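Local structure of short chain dehydrogenase (Salmonella typhi, 3G1T) at residues A[53-58]-A[63-68]; A[120-125]-A[168-173]. The protein probably catalyses NAD(P)(H)-dependent oxidation or reduction, as a short-chain dehydrogenase whose substrate is not established. All coordinates share one frame; numbering follows the deposited sequence.

Contact 1 of 2, residues A[53-58]-A[63-68]; sequences RVAQHI and HVQPQW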
loop_
_atom_site.group_PDB
_atom_site.type_symbol
_atom_site.label_atom_id
_atom_site.label_comp_id
_atom_site.label_asym_id
_atom_site.label_seq_id
_atom_site.Cartn_x
_atom_site.Cartn_y
_atom_site.Cartn_z
ATOM N N ARG A 53 -18.748 9.400 -25.527
ATOM C CA ARG A 53 -18.766 8.392 -26.623
ATOM C C ARG A 53 -19.221 7.043 -26.089
ATOM O O ARG A 53 -19.974 6.337 -26.729
ATOM C CB ARG A 53 -17.389 8.266 -27.313
ATOM C CG ARG A 53 -17.195 7.026 -28.187
ATOM C CD ARG A 53 -15.801 6.994 -28.869
ATOM N NE ARG A 53 -15.659 8.073 -29.857
ATOM C CZ ARG A 53 -14.673 8.975 -29.868
ATOM N NH1 ARG A 53 -13.693 8.935 -28.954
ATOM N NH2 ARG A 53 -14.658 9.921 -30.807
ATOM N N VAL A 54 -18.757 6.698 -24.891
ATOM C CA VAL A 54 -19.147 5.403 -24.328
ATOM C C VAL A 54 -20.627 5.463 -23.952
ATOM O O VAL A 54 -21.451 4.511 -24.208
ATOM C CB VAL A 54 -18.247 5.018 -23.107
ATOM C CG1 VAL A 54 -18.749 3.779 -22.496
ATOM C CG2 VAL A 54 -16.776 4.791 -23.541
ATOM N N ALA A 55 -21.001 6.567 -23.329
ATOM C CA ALA A 55 -22.406 6.703 -22.930
ATOM C C ALA A 55 -23.341 6.656 -24.151
ATOM O O ALA A 55 -24.435 6.151 -24.043
ATOM C CB ALA A 55 -22.638 7.974 -22.135
ATOM N N GLN A 56 -22.909 7.251 -25.280
ATOM C CA GLN A 56 -23.707 7.271 -26.523
ATOM C C GLN A 56 -23.839 5.867 -27.120
ATOM O O GLN A 56 -24.879 5.495 -27.630
ATOM C CB GLN A 56 -23.096 8.238 -27.552
ATOM C CG GLN A 56 -22.989 9.693 -27.042
ATOM C CD GLN A 56 -23.884 10.722 -27.764
ATOM O OE1 GLN A 56 -23.588 11.925 -27.748
ATOM N NE2 GLN A 56 -24.992 10.249 -28.371
ATOM N N HIS A 57 -22.782 5.075 -26.985
ATOM C CA HIS A 57 -22.785 3.693 -27.453
ATOM C C HIS A 57 -23.836 2.933 -26.635
ATOM O O HIS A 57 -24.658 2.243 -27.201
ATOM C CB HIS A 57 -21.340 3.123 -27.350
ATOM C CG HIS A 57 -21.153 1.716 -27.868
ATOM N ND1 HIS A 57 -19.901 1.182 -28.102
ATOM C CD2 HIS A 57 -22.037 0.750 -28.230
ATOM C CE1 HIS A 57 -20.014 -0.065 -28.538
ATOM N NE2 HIS A 57 -21.299 -0.349 -28.640
ATOM N N ILE A 58 -23.871 3.115 -25.311
ATOM C CA ILE A 58 -24.843 2.403 -24.459
ATOM C C ILE A 58 -26.251 2.911 -24.839
ATOM O O ILE A 58 -27.176 2.092 -24.976
ATOM C CB ILE A 58 -24.523 2.612 -22.932
ATOM C CG1 ILE A 58 -23.284 1.815 -22.503
ATOM C CG2 ILE A 58 -25.761 2.299 -21.980
ATOM C CD1 ILE A 58 -22.648 2.300 -21.139
ATOM N N HIS A 63 -31.210 2.636 -25.236
ATOM C CA HIS A 63 -32.151 3.731 -25.527
ATOM C C HIS A 63 -32.378 4.758 -24.388
ATOM O O HIS A 63 -33.294 5.594 -24.481
ATOM C CB HIS A 63 -33.469 3.188 -26.136
ATOM C CG HIS A 63 -33.270 2.339 -27.364
ATOM N ND1 HIS A 63 -32.829 2.852 -28.569
ATOM C CD2 HIS A 63 -33.451 1.009 -27.569
ATOM C CE1 HIS A 63 -32.762 1.879 -29.463
ATOM N NE2 HIS A 63 -33.131 0.750 -28.883
ATOM N N VAL A 64 -31.558 4.678 -23.325
ATOM C CA VAL A 64 -31.491 5.700 -22.251
ATOM C C VAL A 64 -30.011 6.063 -22.058
ATOM O O VAL A 64 -29.207 5.156 -21.766
ATOM C CB VAL A 64 -31.981 5.168 -20.868
ATOM C CG1 VAL A 64 -32.234 6.352 -19.907
ATOM C CG2 VAL A 64 -33.234 4.252 -20.997
ATOM N N GLN A 65 -29.657 7.348 -22.187
ATOM C CA GLN A 65 -28.259 7.764 -22.056
ATOM C C GLN A 65 -27.774 7.807 -20.593
ATOM O O GLN A 65 -28.351 8.546 -19.778
ATOM C CB GLN A 65 -27.945 9.090 -22.828
ATOM C CG GLN A 65 -26.414 9.335 -23.002
ATOM C CD GLN A 65 -26.044 10.596 -23.808
ATOM O OE1 GLN A 65 -26.673 10.898 -24.825
ATOM N NE2 GLN A 65 -24.980 11.300 -23.383
ATOM N N PRO A 66 -26.723 7.012 -20.264
ATOM C CA PRO A 66 -26.073 6.957 -18.932
ATOM C C PRO A 66 -25.570 8.280 -18.529
ATOM O O PRO A 66 -25.115 9.068 -19.370
ATOM C CB PRO A 66 -24.861 6.056 -19.165
ATOM C CG PRO A 66 -25.261 5.208 -20.274
ATOM C CD PRO A 66 -26.113 6.014 -21.175
ATOM N N GLN A 67 -25.604 8.537 -17.232
ATOM C CA GLN A 67 -24.943 9.720 -16.732
ATOM C C GLN A 67 -23.460 9.488 -16.575
ATOM O O GLN A 67 -23.019 8.365 -16.335
ATOM C CB GLN A 67 -25.568 10.183 -15.426
ATOM C CG GLN A 67 -26.801 11.074 -15.688
ATOM C CD GLN A 67 -27.363 11.714 -14.432
ATOM O OE1 GLN A 67 -28.587 11.762 -14.246
ATOM N NE2 GLN A 67 -26.470 12.188 -13.547
ATOM N N TRP A 68 -22.687 10.528 -16.769
ATOM C CA TRP A 68 -21.254 10.441 -16.597
ATOM C C TRP A 68 -20.752 11.591 -15.749
ATOM O O TRP A 68 -21.420 12.574 -15.599
ATOM C CB TRP A 68 -20.510 10.346 -17.949
ATOM C CG TRP A 68 -20.941 11.382 -18.973
ATOM C CD1 TRP A 68 -21.894 11.233 -19.943
ATOM C CD2 TRP A 68 -20.427 12.715 -19.117
ATOM N NE1 TRP A 68 -21.992 12.382 -20.690
ATOM C CE2 TRP A 68 -21.118 13.316 -20.188
ATOM C CE3 TRP A 68 -19.452 13.462 -18.436
ATOM C CZ2 TRP A 68 -20.860 14.630 -20.607
ATOM C CZ3 TRP A 68 -19.195 14.763 -18.846
ATOM C CH2 TRP A 68 -19.911 15.343 -19.919
#
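I58 and P66 press against each other where helix 48-62 turns back into strand 67-70. This is the return half of a beta-alpha-beta unit of the Rossmann fold, which starts with strand 40-45. The isoleucine lies slantwise to the proline ring. With chi1 at -73°, CG2 of I58 makes the closest touch. It meets P66 CG at 3.4 Å, tighter than usual for two carbons. CD1 of the other branch also comes 4.0 Å from P66 CG, and I58 packs on L32 and A35 of helix 25-36 as well.

A55 sits one turn earlier and meets the neighbouring CD of the same ring. Its carbonyl O is 3.3 Å from P66 CD, and its CB is 4.1 Å from that same CD. The methyl of A55 also reaches the W68 ring obliquely, 4.0 Å from CD1, but W68 was modelled in two conformers, so this approach is doubtful. L43 of strand 40-45 packs on both A55 and W68.

At the outer side, Q65 runs extended beside the helix. Its chi1 of -165° swings CG away from its own N and places it 4.1 Å from A55 CB. Q56 OE1 is bonded to R52 NH1 in its own helix. The amide planes of Q56 and Q65 are 30° apart. Q56 NE2 stays 4.0 Å from Q65 OE1, too far for a hydrogen bond.

Contact 2 of 2, residues A[120-125]-A[168-173]; sequences QDVMQV and ATSKFA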
loop_
_atom_site.group_PDB
_atom_site.type_symbol
_atom_site.label_atom_id
_atom_site.label_comp_id
_atom_site.label_asym_id
_atom_site.label_seq_id
_atom_site.Cartn_x
_atom_site.Cartn_y
_atom_site.Cartn_z
ATOM N N GLN A 120 4.734 8.860 -6.279
ATOM C CA GLN A 120 3.669 9.569 -5.537
ATOM C C GLN A 120 2.386 9.642 -6.337
ATOM O O GLN A 120 1.292 9.445 -5.773
ATOM C CB GLN A 120 4.150 10.988 -5.132
ATOM C CG GLN A 120 4.147 11.297 -3.626
ATOM C CD GLN A 120 5.495 11.810 -3.036
ATOM O OE1 GLN A 120 5.533 12.221 -1.895
ATOM N NE2 GLN A 120 6.598 11.745 -3.816
ATOM N N ASP A 121 2.478 9.879 -7.649
ATOM C CA ASP A 121 1.253 9.958 -8.504
ATOM C C ASP A 121 0.505 8.635 -8.526
ATOM O O ASP A 121 -0.743 8.602 -8.473
ATOM C CB ASP A 121 1.639 10.280 -9.975
ATOM C CG ASP A 121 2.185 11.673 -10.170
ATOM O OD1 ASP A 121 2.031 12.509 -9.305
ATOM O OD2 ASP A 121 2.805 11.951 -11.223
ATOM N N VAL A 122 1.256 7.518 -8.615
ATOM C CA VAL A 122 0.676 6.159 -8.631
ATOM C C VAL A 122 -0.061 5.948 -7.314
ATOM O O VAL A 122 -1.200 5.421 -7.323
ATOM C CB VAL A 122 1.741 4.997 -8.914
ATOM C CG1 VAL A 122 1.173 3.606 -8.644
ATOM C CG2 VAL A 122 2.211 5.095 -10.387
ATOM N N MET A 123 0.571 6.339 -6.210
ATOM C CA MET A 123 -0.064 6.142 -4.892
ATOM C C MET A 123 -1.347 6.992 -4.821
ATOM O O MET A 123 -2.358 6.568 -4.240
ATOM C CB MET A 123 0.896 6.501 -3.747
ATOM C CG MET A 123 1.962 5.338 -3.497
ATOM S SD MET A 123 1.466 3.572 -3.172
ATOM C CE MET A 123 0.806 3.968 -1.601
ATOM N N GLN A 124 -1.275 8.205 -5.345
ATOM C CA GLN A 124 -2.397 9.135 -5.251
ATOM C C GLN A 124 -3.589 8.613 -6.032
ATOM O O GLN A 124 -4.738 8.740 -5.554
ATOM C CB GLN A 124 -2.029 10.554 -5.776
ATOM C CG GLN A 124 -3.079 11.642 -5.405
ATOM C CD GLN A 124 -3.194 11.783 -3.890
ATOM O OE1 GLN A 124 -2.234 11.525 -3.198
ATOM N NE2 GLN A 124 -4.329 12.317 -3.381
ATOM N N VAL A 125 -3.359 8.063 -7.235
ATOM C CA VAL A 125 -4.509 7.597 -8.027
ATOM C C VAL A 125 -5.000 6.264 -7.426
ATOM O O VAL A 125 -6.224 6.090 -7.200
ATOM C CB VAL A 125 -4.139 7.400 -9.549
ATOM C CG1 VAL A 125 -5.254 6.639 -10.366
ATOM C CG2 VAL A 125 -3.855 8.771 -10.158
ATOM N N ALA A 168 3.077 -2.269 -7.996
ATOM C CA ALA A 168 2.958 -3.438 -7.085
ATOM C C ALA A 168 2.628 -2.962 -5.633
ATOM O O ALA A 168 1.710 -3.511 -5.009
ATOM C CB ALA A 168 4.218 -4.193 -7.040
ATOM N N THR A 169 3.395 -1.978 -5.155
ATOM C CA THR A 169 3.191 -1.355 -3.822
ATOM C C THR A 169 1.735 -0.933 -3.713
ATOM O O THR A 169 1.072 -1.198 -2.670
ATOM C CB THR A 169 4.181 -0.215 -3.556
ATOM O OG1 THR A 169 5.523 -0.720 -3.723
ATOM C CG2 THR A 169 4.072 0.339 -2.061
ATOM N N SER A 170 1.245 -0.217 -4.728
ATOM C CA SER A 170 -0.162 0.325 -4.682
ATOM C C SER A 170 -1.226 -0.765 -4.780
ATOM O O SER A 170 -2.348 -0.582 -4.265
ATOM C CB SER A 170 -0.408 1.318 -5.830
ATOM O OG SER A 170 -0.620 0.625 -7.074
ATOM N N LYS A 171 -0.923 -1.903 -5.458
ATOM C CA LYS A 171 -1.866 -2.997 -5.506
ATOM C C LYS A 171 -1.856 -3.851 -4.192
ATOM O O LYS A 171 -2.910 -4.342 -3.779
ATOM C CB LYS A 171 -1.683 -3.820 -6.817
ATOM C CG LYS A 171 -1.954 -2.945 -8.085
ATOM C CD LYS A 171 -3.369 -2.350 -8.122
ATOM C CE LYS A 171 -3.817 -1.673 -9.441
ATOM N NZ LYS A 171 -5.239 -1.144 -9.261
ATOM N N PHE A 172 -0.701 -3.999 -3.553
ATOM C CA PHE A 172 -0.701 -4.547 -2.181
ATOM C C PHE A 172 -1.573 -3.633 -1.322
ATOM O O PHE A 172 -2.446 -4.117 -0.536
ATOM C CB PHE A 172 0.738 -4.569 -1.650
ATOM C CG PHE A 172 1.404 -5.905 -1.801
ATOM C CD1 PHE A 172 1.949 -6.274 -3.066
ATOM C CD2 PHE A 172 1.414 -6.808 -0.763
ATOM C CE1 PHE A 172 2.570 -7.516 -3.226
ATOM C CE2 PHE A 172 2.064 -8.087 -0.854
ATOM C CZ PHE A 172 2.644 -8.439 -2.159
ATOM N N ALA A 173 -1.412 -2.302 -1.438
ATOM C CA ALA A 173 -2.228 -1.368 -0.600
ATOM C C ALA A 173 -3.723 -1.533 -0.906
ATOM O O ALA A 173 -4.623 -1.422 -0.008
ATOM C CB ALA A 173 -1.828 0.112 -0.869
#
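M123 curls toward S170 because its chain bends twice, at chi2 (-55°) and again at chi3 (-69°). CG itself lies anti to the carbonyl carbon. The bends carry the sulfur across to the partner helix, where SD rests 3.9 Å from S170 CA and 4.0 Å from S170 CB. SD also lies 4.3 Å from T169 CG2.

S170 holds its OG between the backbone N and the carbonyl carbon. There the hydroxyl is hydrogen-bonded to Y167 O, one turn back in the helix, and to N126 ND2 of the facing helix. So a buried polar atom has two partners. V122 flanks it with a methyl: CG1, anti to the V122 backbone N, approaches OG at 3.8 Å and CB at 4.0 Å. The CB atoms of V122 and S170 are both directed at the partner helix. The contact is small, burying 161 Å² in all. The axes of the two segments approach to 9.4 Å and run nearly parallel, 23° from each other.

The second subunit packs on the same region. M123 meets M123 of the second subunit, and A173 meets T169 of the second subunit. Q120 and Q124 exchange hydrogen bonds with Q124 and Q120 of that chain. Pairing of these two long helices with their dimer mates is the four-helix interface seen in many short-chain dehydrogenases. Y167 and K171, with K171 NZ bonded to T152 O, match the family's YxxxK signature, consistent with an active site beside this interface.

Contacts 1 and 2 lie on opposite sides of the chain's centre. Their centres are 30 Å apart, and their nearest atoms are about 17 Å apart, so they do not touch. Contact 1 packs the start of strand 67-70, outermost in this chain, on the helix that precedes it. Contact 2 pairs helix 116-142 with helix 165-185, which follow strands 97-99 and 147-152. No protein chain of the assembly besides its own touches contact 1, whereas contact 2 borders the second subunit. No cofactor is modelled. Contact 2 includes the lysine of the YxxxK pattern, K171, with Y167 just before it, and so probably lies nearer the active site.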